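Local coordinates for thiosulfate sulfurtransferase TUM1 (Saccharomyces cerevisiae, PDB 3UTN), which accepts persulfide sulfur from NFS1 and passes it to UBA4 for 2-thiolation of the wobble uridine of tRNAs, at residues 45-59 with 113-127. Sequence-based numbering, arbitrary orientation.
Sequences HRIVPVDATWYLPSW and DDILVVYDRVGNFSS
Asp114 OD2 is gripped by Arg46 NH2 from across the contact and by the backbone N of Gln111 from its own side of the fold. The pair stands at the start of two neighbouring parallel strands of the N-terminal rhodanese domain, whose five-stranded sheet has 115-119 as its middle strand and 47-51 between that and 77-78. The guanidinium meets the carboxylate side-on: Arg46 NH2 reaches the syn lone pair of Asp114 OD2 at 2.6 Å, almost straight at 175°. Arg46 NE bonds Asp114 OD1 at 2.8 Å from outside the carboxylate plane. The arginine chain, bent at chi3, runs beside the aspartate in the same direction, and Gly109 O also accepts from NH2.

Backbone bonds run from Ile115 N to Arg46 O through to Ala52 N on Tyr119 O, and the short strand axes are turned 25° against each other. Leu116 and Val118 pack beside Val48 and Val50 on the face covered by helix 127-136. On the reverse face Asp51 CA sits over the Tyr119 ring, 15° off its normal; Ser76 holds the hydroxyl.

Past the strand ends both segments run on as loops. Asp51 OD1 accepts from Thr53 N, an Asx turn, while Thr53 OG1 receives Arg121 N at 2.6 Å. A water bridges Asp51 OD2 and Arg121 NE, supplementing a long salt bridge between them; Pro71 O takes Arg121 NH1. Asp120 OD2 gathers the backbone N of Phe125, Ser126 and Ser127, probably fixing the loop that presents Phe125, whose side chain lies about 9 Å from that of the persulfide-forming Cys282 of the other domain. The Trp54 and Phe125 rings meet at their edges, neither over the other; Trp59 comes obliquely, its CH2 over a face of the Phe125 ring, 3.5 Å from Phe125 CZ.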
loop_
_atom_site.group_PDB
_atom_site.type_symbol
_atom_site.label_atom_id
_atom_site.label_comp_id
_atom_site.label_asym_id
_atom_site.label_seq_id
_atom_site.Cartn_x
_atom_site.Cartn_y
_atom_site.Cartn_z
ATOM N N HIS A 45 9.686 20.768 -10.070
ATOM C CA HIS A 45 9.057 20.218 -8.877
ATOM C C HIS A 45 10.040 19.768 -7.858
ATOM O O HIS A 45 11.024 19.112 -8.174
ATOM C CB HIS A 45 8.157 19.046 -9.240
ATOM C CG HIS A 45 7.210 19.330 -10.377
ATOM N ND1 HIS A 45 6.245 20.257 -10.294
ATOM C CD2 HIS A 45 7.094 18.750 -11.638
ATOM C CE1 HIS A 45 5.551 20.285 -11.442
ATOM N NE2 HIS A 45 6.069 19.356 -12.265
ATOM N N ARG A 46 9.779 20.100 -6.607
ATOM C CA ARG A 46 10.561 19.537 -5.536
ATOM C C ARG A 46 10.319 18.034 -5.529
ATOM O O ARG A 46 9.195 17.577 -5.725
ATOM C CB ARG A 46 10.144 20.150 -4.217
ATOM C CG ARG A 46 11.203 20.072 -3.145
ATOM C CD ARG A 46 10.801 20.946 -1.982
ATOM N NE ARG A 46 9.562 20.470 -1.378
ATOM C CZ ARG A 46 9.084 20.886 -0.212
ATOM N NH1 ARG A 46 9.733 21.804 0.493
ATOM N NH2 ARG A 46 7.949 20.383 0.246
ATOM N N ILE A 47 11.381 17.264 -5.352
ATOM C CA ILE A 47 11.220 15.830 -5.249
ATOM C C ILE A 47 11.455 15.438 -3.816
ATOM O O ILE A 47 12.543 15.609 -3.264
ATOM C CB ILE A 47 12.126 15.048 -6.199
ATOM C CG1 ILE A 47 11.718 15.351 -7.639
ATOM C CG2 ILE A 47 12.011 13.554 -5.917
ATOM C CD1 ILE A 47 12.714 14.867 -8.654
ATOM N N VAL A 48 10.396 14.941 -3.212
ATOM C CA VAL A 48 10.431 14.622 -1.818
ATOM C C VAL A 48 10.253 13.133 -1.745
ATOM O O VAL A 48 9.153 12.627 -1.949
ATOM C CB VAL A 48 9.326 15.350 -1.039
ATOM C CG1 VAL A 48 9.366 14.938 0.424
ATOM C CG2 VAL A 48 9.489 16.850 -1.183
ATOM N N PRO A 49 11.360 12.420 -1.517
ATOM C CA PRO A 49 11.234 11.013 -1.257
ATOM C C PRO A 49 10.484 10.894 0.038
ATOM O O PRO A 49 10.595 11.750 0.911
ATOM C CB PRO A 49 12.675 10.552 -1.090
ATOM C CG PRO A 49 13.479 11.576 -1.802
ATOM C CD PRO A 49 12.765 12.851 -1.499
ATOM N N VAL A 50 9.673 9.864 0.132
ATOM C CA VAL A 50 8.826 9.714 1.271
ATOM C C VAL A 50 9.120 8.334 1.774
ATOM O O VAL A 50 8.782 7.349 1.143
ATOM C CB VAL A 50 7.350 9.851 0.888
ATOM C CG1 VAL A 50 6.472 9.657 2.111
ATOM C CG2 VAL A 50 7.097 11.213 0.269
ATOM N N ASP A 51 9.792 8.283 2.907
ATOM C CA ASP A 51 10.016 7.041 3.580
ATOM C C ASP A 51 8.737 6.715 4.329
ATOM O O ASP A 51 8.365 7.389 5.288
ATOM C CB ASP A 51 11.200 7.166 4.522
ATOM C CG ASP A 51 11.519 5.874 5.221
ATOM O OD1 ASP A 51 10.838 4.864 4.955
ATOM O OD2 ASP A 51 12.451 5.874 6.040
ATOM N N ALA A 52 8.060 5.677 3.862
ATOM C CA ALA A 52 6.816 5.247 4.460
ATOM C C ALA A 52 7.064 3.979 5.235
ATOM O O ALA A 52 6.143 3.215 5.520
ATOM C CB ALA A 52 5.780 5.017 3.388
ATOM N N THR A 53 8.322 3.766 5.586
ATOM C CA THR A 53 8.705 2.556 6.264
ATOM C C THR A 53 7.811 2.359 7.452
ATOM O O THR A 53 7.577 3.260 8.255
ATOM C CB THR A 53 10.164 2.569 6.701
ATOM O OG1 THR A 53 10.982 2.590 5.537
ATOM C CG2 THR A 53 10.486 1.328 7.490
ATOM N N TRP A 54 7.272 1.164 7.510
ATOM C CA TRP A 54 6.454 0.776 8.602
ATOM C C TRP A 54 6.756 -0.668 8.765
ATOM O O TRP A 54 6.878 -1.398 7.787
ATOM C CB TRP A 54 5.001 1.015 8.260
ATOM C CG TRP A 54 4.084 0.543 9.337
ATOM C CD1 TRP A 54 3.589 1.270 10.411
ATOM C CD2 TRP A 54 3.538 -0.796 9.491
ATOM N NE1 TRP A 54 2.786 0.488 11.193
ATOM C CE2 TRP A 54 2.714 -0.764 10.697
ATOM C CE3 TRP A 54 3.638 -1.981 8.769
ATOM C CZ2 TRP A 54 2.031 -1.881 11.149
ATOM C CZ3 TRP A 54 2.943 -3.098 9.234
ATOM C CH2 TRP A 54 2.156 -3.047 10.394
ATOM N N TYR A 55 6.898 -1.082 10.011
ATOM C CA TYR A 55 7.305 -2.430 10.305
ATOM C C TYR A 55 6.215 -3.144 11.046
ATOM O O TYR A 55 5.454 -2.525 11.773
ATOM C CB TYR A 55 8.540 -2.400 11.180
ATOM C CG TYR A 55 9.739 -1.804 10.510
ATOM C CD1 TYR A 55 10.176 -2.280 9.279
ATOM C CD2 TYR A 55 10.459 -0.792 11.122
ATOM C CE1 TYR A 55 11.297 -1.753 8.669
ATOM C CE2 TYR A 55 11.581 -0.260 10.523
ATOM C CZ TYR A 55 11.994 -0.747 9.301
ATOM O OH TYR A 55 13.093 -0.221 8.702
ATOM N N LEU A 56 6.135 -4.452 10.846
ATOM C CA LEU A 56 5.339 -5.269 11.730
ATOM C C LEU A 56 5.985 -5.143 13.089
ATOM O O LEU A 56 7.198 -5.310 13.202
ATOM C CB LEU A 56 5.349 -6.722 11.275
ATOM C CG LEU A 56 4.626 -7.022 9.968
ATOM C CD1 LEU A 56 4.662 -8.519 9.706
ATOM C CD2 LEU A 56 3.192 -6.517 10.017
ATOM N N PRO A 57 5.192 -4.795 14.116
ATOM C CA PRO A 57 5.716 -4.732 15.477
ATOM C C PRO A 57 6.482 -5.990 15.851
ATOM O O PRO A 57 7.449 -5.912 16.603
ATOM C CB PRO A 57 4.455 -4.590 16.319
ATOM C CG PRO A 57 3.545 -3.802 15.442
ATOM C CD PRO A 57 3.804 -4.299 14.045
ATOM N N SER A 58 6.070 -7.134 15.304
ATOM C CA SER A 58 6.775 -8.396 15.527
ATOM C C SER A 58 8.256 -8.305 15.159
ATOM O O SER A 58 9.082 -9.009 15.731
ATOM C CB SER A 58 6.112 -9.532 14.742
ATOM O OG SER A 58 6.145 -9.273 13.347
ATOM N N TRP A 59 8.592 -7.435 14.211
ATOM C CA TRP A 59 9.978 -7.296 13.771
ATOM C C TRP A 59 10.856 -6.569 14.740
ATOM O O TRP A 59 12.079 -6.592 14.599
ATOM C CB TRP A 59 10.054 -6.610 12.417
ATOM C CG TRP A 59 9.343 -7.356 11.322
ATOM C CD1 TRP A 59 9.015 -8.709 11.282
ATOM C CD2 TRP A 59 8.868 -6.810 10.050
ATOM N NE1 TRP A 59 8.374 -9.021 10.113
ATOM C CE2 TRP A 59 8.257 -7.929 9.326
ATOM C CE3 TRP A 59 8.886 -5.555 9.458
ATOM C CZ2 TRP A 59 7.694 -7.770 8.069
ATOM C CZ3 TRP A 59 8.309 -5.408 8.193
ATOM C CH2 TRP A 59 7.731 -6.487 7.517
ATOM N N ASP A 113 2.897 20.542 -4.988
ATOM C CA ASP A 113 3.671 20.378 -6.208
ATOM C C ASP A 113 4.788 19.356 -6.075
ATOM O O ASP A 113 5.415 18.994 -7.065
ATOM C CB ASP A 113 4.257 21.709 -6.671
ATOM C CG ASP A 113 4.765 21.643 -8.089
ATOM O OD1 ASP A 113 4.001 21.171 -8.960
ATOM O OD2 ASP A 113 5.925 22.042 -8.336
ATOM N N ASP A 114 5.043 18.906 -4.851
ATOM C CA ASP A 114 6.111 17.953 -4.614
ATOM C C ASP A 114 5.897 16.704 -5.419
ATOM O O ASP A 114 4.798 16.172 -5.484
ATOM C CB ASP A 114 6.180 17.556 -3.149
ATOM C CG ASP A 114 6.727 18.646 -2.284
ATOM O OD1 ASP A 114 7.354 19.581 -2.814
ATOM O OD2 ASP A 114 6.548 18.551 -1.059
ATOM N N ILE A 115 6.960 16.239 -6.047
ATOM C CA ILE A 115 6.963 14.885 -6.536
ATOM C C ILE A 115 7.303 14.043 -5.315
ATOM O O ILE A 115 8.394 14.144 -4.758
ATOM C CB ILE A 115 8.006 14.677 -7.630
ATOM C CG1 ILE A 115 7.634 15.480 -8.876
ATOM C CG2 ILE A 115 8.121 13.200 -7.946
ATOM C CD1 ILE A 115 8.709 15.493 -9.939
ATOM N N LEU A 116 6.344 13.251 -4.875
ATOM C CA LEU A 116 6.581 12.407 -3.738
ATOM C C LEU A 116 7.033 11.080 -4.253
ATOM O O LEU A 116 6.406 10.484 -5.118
ATOM C CB LEU A 116 5.338 12.269 -2.872
ATOM C CG LEU A 116 4.855 13.607 -2.315
ATOM C CD1 LEU A 116 3.577 13.398 -1.530
ATOM C CD2 LEU A 116 5.912 14.284 -1.455
ATOM N N VAL A 117 8.169 10.643 -3.761
ATOM C CA VAL A 117 8.658 9.361 -4.167
ATOM C C VAL A 117 8.684 8.510 -2.931
ATOM O O VAL A 117 9.529 8.657 -2.060
ATOM C CB VAL A 117 10.017 9.434 -4.858
ATOM C CG1 VAL A 117 10.458 8.028 -5.218
ATOM C CG2 VAL A 117 9.921 10.312 -6.103
ATOM N N VAL A 118 7.726 7.611 -2.868
ATOM C CA VAL A 118 7.513 6.868 -1.673
ATOM C C VAL A 118 8.370 5.640 -1.719
ATOM O O VAL A 118 8.518 5.002 -2.751
ATOM C CB VAL A 118 6.054 6.457 -1.534
ATOM C CG1 VAL A 118 5.863 5.736 -0.218
ATOM C CG2 VAL A 118 5.177 7.691 -1.600
ATOM N N TYR A 119 8.936 5.314 -0.580
ATOM C CA TYR A 119 9.650 4.084 -0.470
ATOM C C TYR A 119 9.490 3.636 0.949
ATOM O O TYR A 119 8.956 4.356 1.788
ATOM C CB TYR A 119 11.115 4.292 -0.821
ATOM C CG TYR A 119 11.859 5.239 0.082
ATOM C CD1 TYR A 119 11.759 6.621 -0.079
ATOM C CD2 TYR A 119 12.668 4.752 1.094
ATOM C CE1 TYR A 119 12.453 7.482 0.749
ATOM C CE2 TYR A 119 13.373 5.600 1.915
ATOM C CZ TYR A 119 13.263 6.957 1.737
ATOM O OH TYR A 119 13.966 7.780 2.563
ATOM N N ASP A 120 9.936 2.428 1.207
ATOM C CA ASP A 120 10.024 1.970 2.563
ATOM C C ASP A 120 11.245 1.092 2.641
ATOM O O ASP A 120 11.815 0.726 1.610
ATOM C CB ASP A 120 8.737 1.258 2.987
ATOM C CG ASP A 120 8.440 0.031 2.169
ATOM O OD1 ASP A 120 9.374 -0.607 1.647
ATOM O OD2 ASP A 120 7.254 -0.318 2.066
ATOM N N ARG A 121 11.656 0.760 3.852
ATOM C CA ARG A 121 12.874 -0.002 4.027
ATOM C C ARG A 121 12.646 -1.481 3.864
ATOM O O ARG A 121 13.596 -2.243 3.741
ATOM C CB ARG A 121 13.479 0.292 5.384
ATOM C CG ARG A 121 13.876 1.737 5.490
ATOM C CD ARG A 121 14.395 2.083 6.861
ATOM N NE ARG A 121 14.699 3.503 6.892
ATOM C CZ ARG A 121 15.782 4.045 6.350
ATOM N NH1 ARG A 121 16.677 3.285 5.741
ATOM N NH2 ARG A 121 15.967 5.352 6.417
ATOM N N VAL A 122 11.386 -1.886 3.869
ATOM C CA VAL A 122 11.068 -3.302 3.802
ATOM C C VAL A 122 11.117 -3.769 2.360
ATOM O O VAL A 122 11.738 -4.782 2.044
ATOM C CB VAL A 122 9.699 -3.601 4.428
ATOM C CG1 VAL A 122 9.338 -5.074 4.265
ATOM C CG2 VAL A 122 9.723 -3.221 5.894
ATOM N N GLY A 123 10.480 -3.005 1.487
ATOM C CA GLY A 123 10.426 -3.351 0.087
ATOM C C GLY A 123 8.987 -3.478 -0.319
ATOM O O GLY A 123 8.410 -4.559 -0.252
ATOM N N ASN A 124 8.397 -2.358 -0.710
ATOM C CA ASN A 124 7.017 -2.348 -1.176
ATOM C C ASN A 124 6.096 -2.992 -0.187
ATOM O O ASN A 124 5.268 -3.837 -0.525
ATOM C CB ASN A 124 6.923 -3.035 -2.518
ATOM C CG ASN A 124 7.571 -2.225 -3.585
ATOM O OD1 ASN A 124 7.372 -1.018 -3.634
ATOM N ND2 ASN A 124 8.352 -2.863 -4.434
ATOM N N PHE A 125 6.270 -2.583 1.053
ATOM C CA PHE A 125 5.519 -3.142 2.127
ATOM C C PHE A 125 4.487 -2.128 2.572
ATOM O O PHE A 125 3.303 -2.366 2.452
ATOM C CB PHE A 125 6.458 -3.507 3.256
ATOM C CG PHE A 125 5.788 -4.204 4.389
ATOM C CD1 PHE A 125 5.679 -3.588 5.622
ATOM C CD2 PHE A 125 5.268 -5.483 4.226
ATOM C CE1 PHE A 125 5.060 -4.229 6.680
ATOM C CE2 PHE A 125 4.647 -6.132 5.281
ATOM C CZ PHE A 125 4.545 -5.503 6.512
ATOM N N SER A 126 4.949 -0.988 3.063
ATOM C CA SER A 126 4.054 0.075 3.491
ATOM C C SER A 126 4.094 1.214 2.496
ATOM O O SER A 126 3.208 2.063 2.467
ATOM C CB SER A 126 4.495 0.584 4.851
ATOM O OG SER A 126 5.875 0.911 4.826
ATOM N N SER A 127 5.148 1.249 1.695
ATOM C CA SER A 127 5.293 2.318 0.731
ATOM C C SER A 127 4.144 2.334 -0.269
ATOM O O SER A 127 3.650 3.405 -0.584
ATOM C CB SER A 127 6.647 2.266 0.034
ATOM O OG SER A 127 6.838 1.028 -0.606
HETATM O O HOH W 1 7.812 21.736 -6.341
HETATM O O HOH W 2 12.378 4.228 8.022
HETATM O O HOH W 3 7.972 -0.648 5.321
#